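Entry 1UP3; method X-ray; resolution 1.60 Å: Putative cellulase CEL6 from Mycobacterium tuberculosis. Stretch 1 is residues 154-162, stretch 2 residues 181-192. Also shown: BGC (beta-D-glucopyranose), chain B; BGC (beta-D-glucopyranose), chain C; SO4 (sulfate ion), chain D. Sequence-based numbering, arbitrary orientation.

Stretch 1 (154-162) AVYVDAGHS
Stretch 2 (181-192) RARGFSLNVSNF

Near its C-terminal end, each stretch gives one side chain to a different bound glucose. His161 NE2 donates to O3 of BGC chain B at 2.9 Å, and Asn191 ND2 donates to O6 of BGC chain C at 2.8 Å. His161 has chi1 p and chi2 64°; Asn191 has chi1 -145° and chi2 -61°.

Strands 154-158 and 184-187 pair in parallel, their axes crossing at -54°. Tyr156 bridges Gly184, Val157 bridges Phe185 and Asp158 bridges Ser186, with CA-CA distances of 4.8, 4.4 and 4.6 Å.

The ladder starts at Val155 O, which accepts from Arg183 N at 2.9 Å and Gly184 N at 3.2 Å. Val157 N donates to Gly184 O at 2.9 Å. Ser186 N donates to Val157 O at 3.0 Å, and Ala159 N to Ser186 O at 2.9 Å. Beyond the strands, Asn188 N donates to Gly160 O at 3.0 Å.

Gly184 has phi/psi 165/-130, where a CB would jam against the preceding carbonyl. Gly160 lies at 75/-133, a positive phi that favours glycine.

Tyr156, Asp158 and Ser186 share one sheet face. Tyr156 is m, chi2 89°; Arg183 CB lies over its ring, 4.3 Å from the centroid. Arg183 (t, p, t) continues to the sulfate. Asp158 is t, chi2 73°, and Ser186 is p; Ser186 OG donates to Asp158 OD1 at 2.9 Å. Asp158 OD2 accepts from Gly160 N at 3.1 Å. Water 1 lies 2.6 Å from Asp158 OD1 and 2.7 Å from Gly160 O, and accepts from Val189 N at 2.9 Å.

Val157 (t) and Phe185 (p, chi2 -85°) occupy the other face. Buried Ala159 CB packs against Phe185 CD2 at 3.9 Å and Leu187 CD2 at 4.1 Å; Leu187 is m, t.

A type II turn, Asn188 to Asn191, closes with Asn191 N to Asn188 O at 2.9 Å.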

# COMPACT_ATOMS: atom_id res chain seq x y z
N ALA A 154 11.36 0.36 7.47
CA ALA A 154 11.15 -0.96 6.92
C ALA A 154 10.49 -0.75 5.58
O ALA A 154 9.33 -0.35 5.51
CB ALA A 154 10.30 -1.79 7.81
N VAL A 155 11.24 -1.00 4.51
CA VAL A 155 10.83 -0.59 3.15
C VAL A 155 10.41 -1.82 2.36
O VAL A 155 11.18 -2.79 2.26
CB VAL A 155 11.95 0.18 2.43
CG1 VAL A 155 11.50 0.57 1.00
CG2 VAL A 155 12.36 1.41 3.23
N TYR A 156 9.21 -1.75 1.79
CA TYR A 156 8.63 -2.85 1.00
C TYR A 156 8.27 -2.29 -0.36
O TYR A 156 7.45 -1.38 -0.48
CB TYR A 156 7.39 -3.45 1.68
CG TYR A 156 7.68 -4.07 3.03
CD1 TYR A 156 7.61 -3.30 4.18
CD2 TYR A 156 8.06 -5.40 3.17
CE1 TYR A 156 7.90 -3.81 5.42
CE2 TYR A 156 8.37 -5.91 4.44
CZ TYR A 156 8.30 -5.11 5.55
OH TYR A 156 8.58 -5.62 6.80
N VAL A 157 8.90 -2.80 -1.41
CA VAL A 157 8.62 -2.37 -2.78
C VAL A 157 7.40 -3.10 -3.30
O VAL A 157 7.29 -4.32 -3.21
CB VAL A 157 9.83 -2.71 -3.70
CG1 VAL A 157 9.52 -2.33 -5.11
CG2 VAL A 157 11.09 -2.02 -3.14
N ASP A 158 6.45 -2.39 -3.88
CA ASP A 158 5.25 -3.12 -4.27
C ASP A 158 5.53 -4.07 -5.43
O ASP A 158 6.20 -3.71 -6.42
CB ASP A 158 4.12 -2.18 -4.61
CG ASP A 158 2.84 -2.94 -4.82
OD1 ASP A 158 2.28 -3.42 -3.82
OD2 ASP A 158 2.41 -3.22 -5.98
N ALA A 159 4.90 -5.26 -5.38
CA ALA A 159 5.18 -6.33 -6.32
C ALA A 159 3.89 -6.93 -6.95
O ALA A 159 3.91 -8.08 -7.42
CB ALA A 159 5.98 -7.41 -5.63
N GLY A 160 2.79 -6.19 -6.95
CA GLY A 160 1.58 -6.67 -7.61
C GLY A 160 0.89 -7.74 -6.82
O GLY A 160 0.69 -7.59 -5.61
N HIS A 161 0.50 -8.82 -7.48
CA HIS A 161 -0.26 -9.92 -6.85
C HIS A 161 -0.15 -11.18 -7.66
O HIS A 161 0.38 -11.16 -8.76
CB HIS A 161 -1.71 -9.51 -6.57
CG HIS A 161 -2.50 -9.19 -7.78
ND1 HIS A 161 -2.79 -10.13 -8.76
CD2 HIS A 161 -3.07 -8.02 -8.19
CE1 HIS A 161 -3.50 -9.55 -9.71
NE2 HIS A 161 -3.66 -8.27 -9.40
N SER A 162 -0.65 -12.26 -7.09
CA SER A 162 -0.46 -13.61 -7.63
C SER A 162 -1.14 -13.85 -8.98
O SER A 162 -0.90 -14.91 -9.55
CB SER A 162 -0.97 -14.62 -6.61
OG SER A 162 -2.36 -14.41 -6.41
N ARG A 181 18.39 -4.34 -0.72
CA ARG A 181 18.68 -3.23 0.17
C ARG A 181 17.48 -2.89 1.07
O ARG A 181 17.63 -2.33 2.13
CB ARG A 181 19.08 -2.02 -0.67
CG ARG A 181 19.66 -0.87 0.10
CD ARG A 181 20.32 0.23 -0.74
NE ARG A 181 21.28 -0.25 -1.74
CZ ARG A 181 22.49 -0.74 -1.49
NH1 ARG A 181 22.94 -0.87 -0.25
NH2 ARG A 181 23.27 -1.12 -2.50
N ALA A 182 16.29 -3.24 0.60
CA ALA A 182 15.05 -3.01 1.34
C ALA A 182 14.76 -4.23 2.23
O ALA A 182 15.53 -5.21 2.25
CB ALA A 182 13.93 -2.76 0.38
N ARG A 183 13.66 -4.18 2.98
CA ARG A 183 13.21 -5.35 3.72
C ARG A 183 12.60 -6.38 2.79
O ARG A 183 12.71 -7.58 3.02
CB ARG A 183 12.22 -4.95 4.82
CG ARG A 183 11.69 -6.08 5.67
CD ARG A 183 12.75 -6.86 6.44
NE ARG A 183 12.14 -7.95 7.19
CZ ARG A 183 12.78 -8.85 7.90
NH1 ARG A 183 14.11 -8.79 8.01
NH2 ARG A 183 12.11 -9.80 8.54
N GLY A 184 11.89 -5.90 1.77
CA GLY A 184 11.30 -6.79 0.79
C GLY A 184 10.25 -6.12 -0.07
O GLY A 184 10.48 -5.07 -0.67
N PHE A 185 9.10 -6.77 -0.16
CA PHE A 185 8.07 -6.36 -1.10
C PHE A 185 6.65 -6.48 -0.53
O PHE A 185 6.45 -7.10 0.50
CB PHE A 185 8.21 -7.20 -2.42
CG PHE A 185 8.09 -8.67 -2.21
CD1 PHE A 185 9.19 -9.42 -1.83
CD2 PHE A 185 6.87 -9.35 -2.40
CE1 PHE A 185 9.10 -10.79 -1.63
CE2 PHE A 185 6.81 -10.72 -2.23
CZ PHE A 185 7.91 -11.44 -1.81
N SER A 186 5.68 -5.87 -1.22
CA SER A 186 4.28 -5.95 -0.82
C SER A 186 3.44 -6.59 -1.88
O SER A 186 3.74 -6.49 -3.08
CB SER A 186 3.72 -4.55 -0.45
OG SER A 186 3.93 -3.64 -1.50
N LEU A 187 2.40 -7.28 -1.43
CA LEU A 187 1.44 -7.98 -2.30
C LEU A 187 -0.01 -7.64 -2.00
O LEU A 187 -0.37 -7.33 -0.86
CB LEU A 187 1.58 -9.48 -2.09
CG LEU A 187 2.92 -10.15 -2.41
CD1 LEU A 187 2.90 -11.63 -2.00
CD2 LEU A 187 3.22 -9.97 -3.90
N ASN A 188 -0.84 -7.75 -3.03
CA ASN A 188 -2.29 -7.65 -2.90
C ASN A 188 -2.82 -6.26 -2.62
O ASN A 188 -3.98 -6.12 -2.22
CB ASN A 188 -2.81 -8.61 -1.81
CG ASN A 188 -4.16 -9.26 -2.16
OD1 ASN A 188 -4.51 -9.48 -3.34
ND2 ASN A 188 -4.95 -9.51 -1.13
N VAL A 189 -1.98 -5.23 -2.80
CA VAL A 189 -2.39 -3.88 -2.44
C VAL A 189 -3.62 -3.46 -3.26
O VAL A 189 -3.61 -3.50 -4.50
CB VAL A 189 -1.21 -2.83 -2.53
CG1 VAL A 189 -1.74 -1.42 -2.28
CG2 VAL A 189 -0.10 -3.19 -1.59
N SER A 190 -4.67 -3.04 -2.57
CA SER A 190 -5.92 -2.70 -3.17
C SER A 190 -6.61 -3.83 -3.89
O SER A 190 -7.53 -3.55 -4.64
CB SER A 190 -5.80 -1.47 -4.08
OG SER A 190 -5.16 -0.42 -3.39
N ASN A 191 -6.19 -5.06 -3.70
CA ASN A 191 -6.88 -6.19 -4.35
C ASN A 191 -7.49 -7.12 -3.31
O ASN A 191 -7.65 -6.74 -2.16
CB ASN A 191 -5.94 -6.85 -5.35
CG ASN A 191 -6.67 -7.35 -6.57
OD1 ASN A 191 -7.56 -8.20 -6.45
ND2 ASN A 191 -6.31 -6.82 -7.76
N PHE A 192 -7.88 -8.30 -3.75
CA PHE A 192 -8.86 -9.11 -3.05
C PHE A 192 -8.47 -10.57 -2.96
O PHE A 192 -9.30 -11.35 -2.48
CB PHE A 192 -10.23 -8.97 -3.78
CG PHE A 192 -10.70 -7.55 -3.92
CD1 PHE A 192 -11.42 -6.93 -2.93
CD2 PHE A 192 -10.35 -6.80 -5.05
CE1 PHE A 192 -11.81 -5.59 -3.06
CE2 PHE A 192 -10.72 -5.47 -5.17
CZ PHE A 192 -11.43 -4.88 -4.20
C2 BGC B . -4.58 -7.30 -12.76
C3 BGC B . -5.19 -6.04 -12.18
C4 BGC B . -4.64 -4.77 -12.83
C5 BGC B . -4.65 -4.87 -14.38
C6 BGC B . -3.90 -3.69 -15.01
C1 BGC B . -4.68 -7.22 -14.28
O2 BGC B . -5.28 -8.42 -12.25
O3 BGC B . -5.00 -6.05 -10.76
O4 BGC B . -5.44 -3.69 -12.49
O5 BGC B . -4.00 -6.05 -14.71
O6 BGC B . -4.06 -3.79 -16.42
C2 BGC C . -5.54 -1.46 -11.57
C3 BGC C . -5.02 -0.58 -10.44
C4 BGC C . -5.24 -1.26 -9.09
C5 BGC C . -4.67 -2.69 -9.15
C6 BGC C . -5.00 -3.49 -7.89
C1 BGC C . -4.91 -2.85 -11.48
O2 BGC C . -5.32 -0.84 -12.85
O3 BGC C . -5.61 0.71 -10.46
O4 BGC C . -4.62 -0.55 -8.01
O5 BGC C . -5.22 -3.43 -10.23
O6 BGC C . -4.40 -4.77 -7.93
S SO4 D . 14.70 -12.19 9.93
O1 SO4 D . 15.39 -10.98 9.47
O2 SO4 D . 13.24 -12.08 9.96
O3 SO4 D . 15.12 -12.47 11.31
O4 SO4 D . 15.11 -13.31 9.08
O HOH W 1 0.52 -5.27 -4.20